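Local coordinates for protein L-isoleucine-4-hydroxylase (Bacillus thuringiensis, PDB 6LNH) that catalyses the iron- and 2-oxoglutarate-dependent hydroxylation of L-isoleucine to (4S)-4-hydroxy-L-isoleucine, with ascorbate as a further cofactor, at residues L208-P211 and L212-L215; N124-R127 and F128-F132; V23-F26 and E27-F31. All blocks are in the same frame, centred on the assembly; numbering follows the deposited sequence.

How the interactions relate
From the N terminus the three contacts follow in series, and none nests in or crosses another. Interaction 3 (23-31) ends helix 19-29 and turns the chain into strand 31-34, an outermost strand of the larger antiparallel sheet. Interaction 2 (124-132) is a run of helical turns in helix 120-134, packed on that sheet, and closes no loop. Interaction 1 (208-215) closes a beta turn between strand 204-206 of the smaller sheet and strand 214-218, the neighbour of 31-34. F132 of interaction 2 packs on F26 and V23 of interaction 3, while I125 meets L212 of interaction 1. H180 also bonds to both D129 and T214, tying the helix to the turn through the sheet.

Interaction 1 of 3, residues L208-P211 and L212-L215; sequences LKEP and LETL. With HG (mercury (II) ion), chain G.
A type II beta turn from E210 to E213 carries the chain into strand 214-218, and the E213 side chain folds back to grip the backbone that precedes the turn. Its OE1 accepts a short bond from K209 N (2.5 Å), the donor lying nearly along the C-O direction, and a weak one from E210 N (2.9 Å). Two successive N-H groups thus converge on one carboxylate oxygen, a task suited to an acidic residue. At a chi1 of -89° E213 CG lies beside the backbone N, roughly anti to the carbonyl carbon, and the chain runs on extended to those two amides, passing alongside E210 with its CG 3.3 Å from E210 O. The turn's own bond, E213 N to E210 O, is long and weak at 3.4 Å. P211 suits the second position because its ring fixes phi near the required value; L212, third, adopts a positive phi of 70°, more usual for glycine.

The loop crosses between the two sheets of the cupin-like double-stranded beta-helix that holds the iron. The side chain of L208 is about 11 Å from the bound iron. It and E213 pass in opposite senses, with L208 CD2 4.2 Å from E213 CB, and the leucine packs on L181 and N193. L212 fills a nonpolar site with F39, L40, L49 and M182, which is consistent with a leucine there despite the unusual backbone.

E210 looks outward to the subunit boundary. OE1 binds mercury at 2.6 Å, together with C232 SG of the second subunit, while OE2 accepts from N36 and is hydrogen-bonded to S233 of that subunit. A water donates to E210 OE1 at 2.9 Å and weakly to E213 OE2, bridging two carboxylates whose planes stand 46° apart and probably easing the repulsion between them.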
loop_
_atom_site.group_PDB
_atom_site.type_symbol
_atom_site.label_atom_id
_atom_site.label_comp_id
_atom_site.label_asym_id
_atom_site.label_seq_id
_atom_site.Cartn_x
_atom_site.Cartn_y
_atom_site.Cartn_z
ATOM N N LEU C 208 4.186 0.955 12.326
ATOM C CA LEU C 208 3.284 -0.088 12.876
ATOM C C LEU C 208 2.188 -0.327 11.836
ATOM O O LEU C 208 1.438 0.617 11.550
ATOM C CB LEU C 208 2.715 0.394 14.212
ATOM C CG LEU C 208 3.760 0.765 15.263
ATOM C CD1 LEU C 208 3.128 0.921 16.635
ATOM C CD2 LEU C 208 4.874 -0.265 15.307
ATOM N N LYS C 209 2.129 -1.540 11.279
ATOM C CA LYS C 209 1.140 -1.860 10.216
ATOM C C LYS C 209 0.032 -2.770 10.753
ATOM O O LYS C 209 -1.104 -2.285 10.867
ATOM C CB LYS C 209 1.835 -2.489 9.006
ATOM C CG LYS C 209 1.035 -2.458 7.711
ATOM C CD LYS C 209 1.262 -3.675 6.844
ATOM C CE LYS C 209 0.093 -3.983 5.932
ATOM N NZ LYS C 209 0.546 -4.559 4.644
ATOM N N GLU C 210 0.332 -4.039 11.047
ATOM C CA GLU C 210 -0.760 -4.923 11.526
ATOM C C GLU C 210 -1.063 -4.683 13.002
ATOM O O GLU C 210 -0.158 -4.270 13.742
ATOM C CB GLU C 210 -0.406 -6.391 11.284
ATOM C CG GLU C 210 1.015 -6.743 11.676
ATOM C CD GLU C 210 1.555 -7.988 10.997
ATOM O OE1 GLU C 210 2.007 -7.881 9.844
ATOM O OE2 GLU C 210 1.516 -9.060 11.624
ATOM N N PRO C 211 -2.302 -4.974 13.458
ATOM C CA PRO C 211 -2.694 -4.818 14.862
ATOM C C PRO C 211 -1.816 -5.594 15.857
ATOM O O PRO C 211 -1.306 -6.647 15.513
ATOM C CB PRO C 211 -4.132 -5.349 14.895
ATOM C CG PRO C 211 -4.626 -5.113 13.493
ATOM C CD PRO C 211 -3.421 -5.412 12.628
ATOM N N LEU C 212 -1.710 -5.033 17.065
ATOM C CA LEU C 212 -0.907 -5.515 18.223
ATOM C C LEU C 212 0.588 -5.349 17.946
ATOM O O LEU C 212 1.380 -5.884 18.733
ATOM C CB LEU C 212 -1.296 -6.923 18.690
ATOM C CG LEU C 212 -2.784 -7.120 18.957
ATOM C CD1 LEU C 212 -3.068 -8.541 19.407
ATOM C CD2 LEU C 212 -3.276 -6.122 19.991
ATOM N N GLU C 213 0.961 -4.618 16.885
ATOM C CA GLU C 213 2.403 -4.322 16.697
ATOM C C GLU C 213 2.758 -3.363 17.835
ATOM O O GLU C 213 1.953 -2.460 18.122
ATOM C CB GLU C 213 2.704 -3.808 15.290
ATOM C CG GLU C 213 3.015 -4.927 14.314
ATOM C CD GLU C 213 3.619 -4.495 12.990
ATOM O OE1 GLU C 213 2.957 -3.738 12.260
ATOM O OE2 GLU C 213 4.749 -4.924 12.692
ATOM N N THR C 214 3.932 -3.525 18.428
ATOM C CA THR C 214 4.204 -2.779 19.649
ATOM C C THR C 214 5.567 -2.102 19.590
ATOM O O THR C 214 6.530 -2.660 19.053
ATOM C CB THR C 214 4.118 -3.717 20.870
ATOM O OG1 THR C 214 2.764 -4.157 21.034
ATOM C CG2 THR C 214 4.570 -3.018 22.144
ATOM N N LEU C 215 5.633 -0.896 20.152
ATOM C CA LEU C 215 6.862 -0.125 20.283
ATOM C C LEU C 215 6.939 0.411 21.704
ATOM O O LEU C 215 5.982 1.023 22.191
ATOM C CB LEU C 215 6.901 1.032 19.282
ATOM C CG LEU C 215 8.242 1.702 18.988
ATOM C CD1 LEU C 215 7.990 2.877 18.067
ATOM C CD2 LEU C 215 8.945 2.155 20.262
HETATM HG HG HG G . 2.244 -7.696 7.214
HETATM O O HOH W 1 4.427 -6.300 9.698
#

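Interaction 2 of 3, residues N124-R127 and F128-F132; sequences NIVR and FDTEF
T130 and V126 lie one helical turn apart in helix 120-134, their side chains running obliquely across each other, and the threonine hydroxyl turns back on the main chain. T130 OG1 donates to V126 O at 2.7 Å from above the carbonyl plane, while T130 N reaches the same oxygen at 2.8 Å from the opposite face. With chi1 at -57°, OG1 is anti to its own carbonyl carbon and beside N, which leaves it facing back along the helix toward V126 O; a threonine can thus satisfy its hydroxyl without an outside partner, its body facing I147 and F245 of the sheet.

R127 and T130 run out from the helix together, R127 NH1 3.8 Å from T130 OG1. The bent arginine chain brings its guanidinium against V126 CG1, which sits over the centre of one face, and the charge also forms a cation-pi contact with Y84.

I125 and D129 keep company in the same way, I125 CG2 being 3.7 Å from D129 OD2. D129 OD1 meets the edge of the F128 ring in plane, while that ring leads away to pack edge-to-face with F39. The backbone bond from D129 N to I125 O (2.8 Å) is one of the regular alpha-helical series.

I125 O also sits over the carboxylate carbon, 3.0 Å from D129 CG; neither OD1 nor OD2 can bond to it, which may carry some cost. OD2 is instead hydrogen-bonded to H180 NE2 on strand 176-184. This buried carboxylate would be expected to polarise the imidazole, whose ND1 meets T214 OG1, and makes a polar link from helix to sheet among V243, F245 and F178.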
loop_
_atom_site.group_PDB
_atom_site.type_symbol
_atom_site.label_atom_id
_atom_site.label_comp_id
_atom_site.label_asym_id
_atom_site.label_seq_id
_atom_site.Cartn_x
_atom_site.Cartn_y
_atom_site.Cartn_z
ATOM N N ASN C 124 -4.035 -9.140 29.290
ATOM C CA ASN C 124 -2.770 -9.813 29.018
ATOM C C ASN C 124 -1.713 -8.838 28.515
ATOM O O ASN C 124 -0.530 -8.966 28.856
ATOM C CB ASN C 124 -2.982 -10.934 28.005
ATOM C CG ASN C 124 -1.739 -11.765 27.792
ATOM O OD1 ASN C 124 -0.950 -11.968 28.715
ATOM N ND2 ASN C 124 -1.544 -12.237 26.566
ATOM N N ILE C 125 -2.115 -7.862 27.697
ATOM C CA ILE C 125 -1.166 -6.853 27.231
ATOM C C ILE C 125 -0.638 -6.051 28.411
ATOM O O ILE C 125 0.571 -5.823 28.543
ATOM C CB ILE C 125 -1.821 -5.942 26.176
ATOM C CG1 ILE C 125 -2.148 -6.731 24.906
ATOM C CG2 ILE C 125 -0.912 -4.768 25.846
ATOM C CD1 ILE C 125 -3.121 -6.020 23.989
ATOM N N VAL C 126 -1.540 -5.617 29.293
ATOM C CA VAL C 126 -1.139 -4.833 30.458
ATOM C C VAL C 126 -0.225 -5.644 31.367
ATOM O O VAL C 126 0.776 -5.131 31.884
ATOM C CB VAL C 126 -2.386 -4.333 31.210
ATOM C CG1 VAL C 126 -2.004 -3.746 32.557
ATOM C CG2 VAL C 126 -3.138 -3.311 30.367
ATOM N N ARG C 127 -0.545 -6.923 31.572
ATOM C CA ARG C 127 0.299 -7.761 32.418
ATOM C C ARG C 127 1.655 -8.022 31.772
ATOM O O ARG C 127 2.678 -8.077 32.465
ATOM C CB ARG C 127 -0.419 -9.067 32.753
ATOM C CG ARG C 127 -1.509 -8.902 33.816
ATOM C CD ARG C 127 -1.097 -7.913 34.913
ATOM N NE ARG C 127 -2.200 -7.046 35.325
ATOM C CZ ARG C 127 -2.062 -5.972 36.099
ATOM N NH1 ARG C 127 -0.865 -5.628 36.552
ATOM N NH2 ARG C 127 -3.122 -5.240 36.420
ATOM N N PHE C 128 1.687 -8.209 30.449
ATOM C CA PHE C 128 2.974 -8.323 29.770
ATOM C C PHE C 128 3.784 -7.042 29.927
ATOM O O PHE C 128 4.982 -7.082 30.234
ATOM C CB PHE C 128 2.790 -8.651 28.289
ATOM C CG PHE C 128 4.070 -8.565 27.510
ATOM C CD1 PHE C 128 4.935 -9.645 27.466
ATOM C CD2 PHE C 128 4.430 -7.397 26.852
ATOM C CE1 PHE C 128 6.127 -9.571 26.773
ATOM C CE2 PHE C 128 5.622 -7.314 26.156
ATOM C CZ PHE C 128 6.473 -8.404 26.117
ATOM N N ASP C 129 3.144 -5.890 29.703
ATOM C CA ASP C 129 3.854 -4.618 29.802
ATOM C C ASP C 129 4.378 -4.404 31.213
ATOM O O ASP C 129 5.510 -3.943 31.403
ATOM C CB ASP C 129 2.932 -3.463 29.404
ATOM C CG ASP C 129 2.490 -3.536 27.957
ATOM O OD1 ASP C 129 3.026 -4.381 27.210
ATOM O OD2 ASP C 129 1.608 -2.742 27.569
ATOM N N THR C 130 3.567 -4.744 32.216
ATOM C CA THR C 130 3.984 -4.582 33.605
ATOM C C THR C 130 5.178 -5.469 33.926
ATOM O O THR C 130 6.129 -5.028 34.584
ATOM C CB THR C 130 2.813 -4.885 34.538
ATOM O OG1 THR C 130 1.708 -4.036 34.206
ATOM C CG2 THR C 130 3.204 -4.629 35.976
ATOM N N GLU C 131 5.149 -6.722 33.469
ATOM C CA GLU C 131 6.249 -7.638 33.750
ATOM C C GLU C 131 7.526 -7.194 33.050
ATOM O O GLU C 131 8.629 -7.377 33.578
ATOM C CB GLU C 131 5.860 -9.052 33.315
ATOM C CG GLU C 131 6.985 -10.077 33.356
ATOM C CD GLU C 131 6.512 -11.463 32.948
ATOM O OE1 GLU C 131 5.378 -11.839 33.318
ATOM O OE2 GLU C 131 7.269 -12.179 32.257
ATOM N N PHE C 132 7.395 -6.584 31.867
ATOM C CA PHE C 132 8.555 -6.030 31.177
ATOM C C PHE C 132 9.076 -4.793 31.896
ATOM O O PHE C 132 10.288 -4.643 32.085
ATOM C CB PHE C 132 8.178 -5.714 29.723
ATOM C CG PHE C 132 9.321 -5.185 28.870
ATOM C CD1 PHE C 132 9.945 -3.973 29.146
ATOM C CD2 PHE C 132 9.749 -5.903 27.768
ATOM C CE1 PHE C 132 10.977 -3.509 28.361
ATOM C CE2 PHE C 132 10.779 -5.438 26.971
ATOM C CZ PHE C 132 11.394 -4.238 27.269
#

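Interaction 3 of 3, residues V23-F26 and E27-F31; sequences VHEF and ESKGF
The F26 ring has F31 C at its edge, in plane; F26 CD1 is also 3.7 Å from F31 N, and F26 CE1 is 3.6 Å from G30 O. The F31 ring carries K29 CE on one face, 3.6 Å above the plane and displaced toward the rim. The H24 imidazole has S28 CB at its edge. Phenylalanines suit these inner positions, F26 packing on L32 and T136, and F31 on Q204 and I206.

Along the exposed side, E25 and K29, one turn apart, lie alongside each other, heading the same way, and pair in a salt bridge. K29 NZ reaches E25 OE2 at 2.9 Å from above the carboxylate plane; the bend at chi3 (42°) swings the amine toward it. V23 and E27 are aligned in the same way, with V23 CG1 3.9 Å from E27 CD, and E27 OE2 accepts from N137 N in the loop after helix 120-134.

Helix 19-29 ends here. G30 N still bonds to F26 O (2.6 Å), but G30 takes a positive phi of 91°, where a side chain would strike the carbonyl oxygen of K29. This is the familiar glycine C' termination of an alpha helix, here turning the chain into edge strand 31-34, where the F31 side chain lies about 7 Å from that of the iron ligand H223.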
loop_
_atom_site.group_PDB
_atom_site.type_symbol
_atom_site.label_atom_id
_atom_site.label_comp_id
_atom_site.label_asym_id
_atom_site.label_seq_id
_atom_site.Cartn_x
_atom_site.Cartn_y
_atom_site.Cartn_z
ATOM N N VAL C 23 14.697 -6.947 27.473
ATOM C CA VAL C 23 14.842 -5.813 28.433
ATOM C C VAL C 23 16.254 -5.229 28.307
ATOM O O VAL C 23 16.390 -4.000 28.410
ATOM C CB VAL C 23 14.534 -6.249 29.877
ATOM C CG1 VAL C 23 15.239 -5.369 30.895
ATOM C CG2 VAL C 23 13.038 -6.280 30.144
ATOM N N HIS C 24 17.257 -6.085 28.097
ATOM C CA HIS C 24 18.660 -5.615 27.948
ATOM C C HIS C 24 18.776 -4.749 26.690
ATOM O O HIS C 24 19.433 -3.700 26.764
ATOM C CB HIS C 24 19.636 -6.798 27.940
ATOM C CG HIS C 24 21.065 -6.384 27.833
ATOM N ND1 HIS C 24 21.470 -5.343 27.023
ATOM C CD2 HIS C 24 22.181 -6.859 28.427
ATOM C CE1 HIS C 24 22.776 -5.196 27.121
ATOM N NE2 HIS C 24 23.237 -6.114 27.977
ATOM N N GLU C 25 18.160 -5.176 25.583
ATOM C CA GLU C 25 18.224 -4.386 24.356
ATOM C C GLU C 25 17.530 -3.043 24.528
ATOM O O GLU C 25 18.047 -2.006 24.094
ATOM C CB GLU C 25 17.613 -5.155 23.183
ATOM C CG GLU C 25 17.772 -4.424 21.854
ATOM C CD GLU C 25 17.371 -5.259 20.652
ATOM O OE1 GLU C 25 16.936 -6.416 20.840
ATOM O OE2 GLU C 25 17.499 -4.756 19.516
ATOM N N PHE C 26 16.351 -3.044 25.151
ATOM C CA PHE C 26 15.632 -1.798 25.393
ATOM C C PHE C 26 16.463 -0.838 26.236
ATOM O O PHE C 26 16.501 0.368 25.964
ATOM C CB PHE C 26 14.294 -2.095 26.072
ATOM C CG PHE C 26 13.626 -0.886 26.664
ATOM C CD1 PHE C 26 13.119 0.112 25.850
ATOM C CD2 PHE C 26 13.498 -0.753 28.037
ATOM C CE1 PHE C 26 12.496 1.223 26.393
ATOM C CE2 PHE C 26 12.879 0.354 28.585
ATOM C CZ PHE C 26 12.377 1.343 27.764
ATOM N N GLU C 27 17.139 -1.357 27.262
ATOM C CA GLU C 27 17.917 -0.502 28.153
ATOM C C GLU C 27 19.130 0.112 27.464
ATOM O O GLU C 27 19.489 1.261 27.748
ATOM C CB GLU C 27 18.342 -1.304 29.379
ATOM C CG GLU C 27 17.185 -1.546 30.313
ATOM C CD GLU C 27 17.555 -2.326 31.550
ATOM O OE1 GLU C 27 18.546 -3.085 31.517
ATOM O OE2 GLU C 27 16.853 -2.161 32.567
ATOM N N SER C 28 19.782 -0.625 26.563
ATOM C CA SER C 28 20.947 -0.070 25.879
ATOM C C SER C 28 20.538 0.844 24.727
ATOM O O SER C 28 21.236 1.821 24.429
ATOM C CB SER C 28 21.864 -1.191 25.381
ATOM O OG SER C 28 21.592 -1.528 24.037
ATOM N N LYS C 29 19.415 0.542 24.071
ATOM C CA LYS C 29 18.976 1.313 22.916
ATOM C C LYS C 29 18.004 2.433 23.265
ATOM O O LYS C 29 17.977 3.452 22.566
ATOM C CB LYS C 29 18.317 0.385 21.893
ATOM C CG LYS C 29 19.169 0.063 20.676
ATOM C CD LYS C 29 18.604 -1.129 19.915
ATOM C CE LYS C 29 17.085 -1.040 19.810
ATOM N NZ LYS C 29 16.503 -2.089 18.927
ATOM N N GLY C 30 17.199 2.277 24.316
ATOM C CA GLY C 30 16.210 3.278 24.659
ATOM C C GLY C 30 14.856 3.056 24.028
ATOM O O GLY C 30 13.918 3.808 24.322
ATOM N N PHE C 31 14.769 2.056 23.153
ATOM C CA PHE C 31 13.498 1.726 22.462
ATOM C C PHE C 31 13.533 0.246 22.079
ATOM O O PHE C 31 14.623 -0.344 22.069
ATOM C CB PHE C 31 13.294 2.629 21.244
ATOM C CG PHE C 31 14.176 2.298 20.068
ATOM C CD1 PHE C 31 15.465 2.796 19.988
ATOM C CD2 PHE C 31 13.721 1.482 19.049
ATOM C CE1 PHE C 31 16.276 2.489 18.908
ATOM C CE2 PHE C 31 14.535 1.175 17.970
ATOM C CZ PHE C 31 15.810 1.681 17.902
#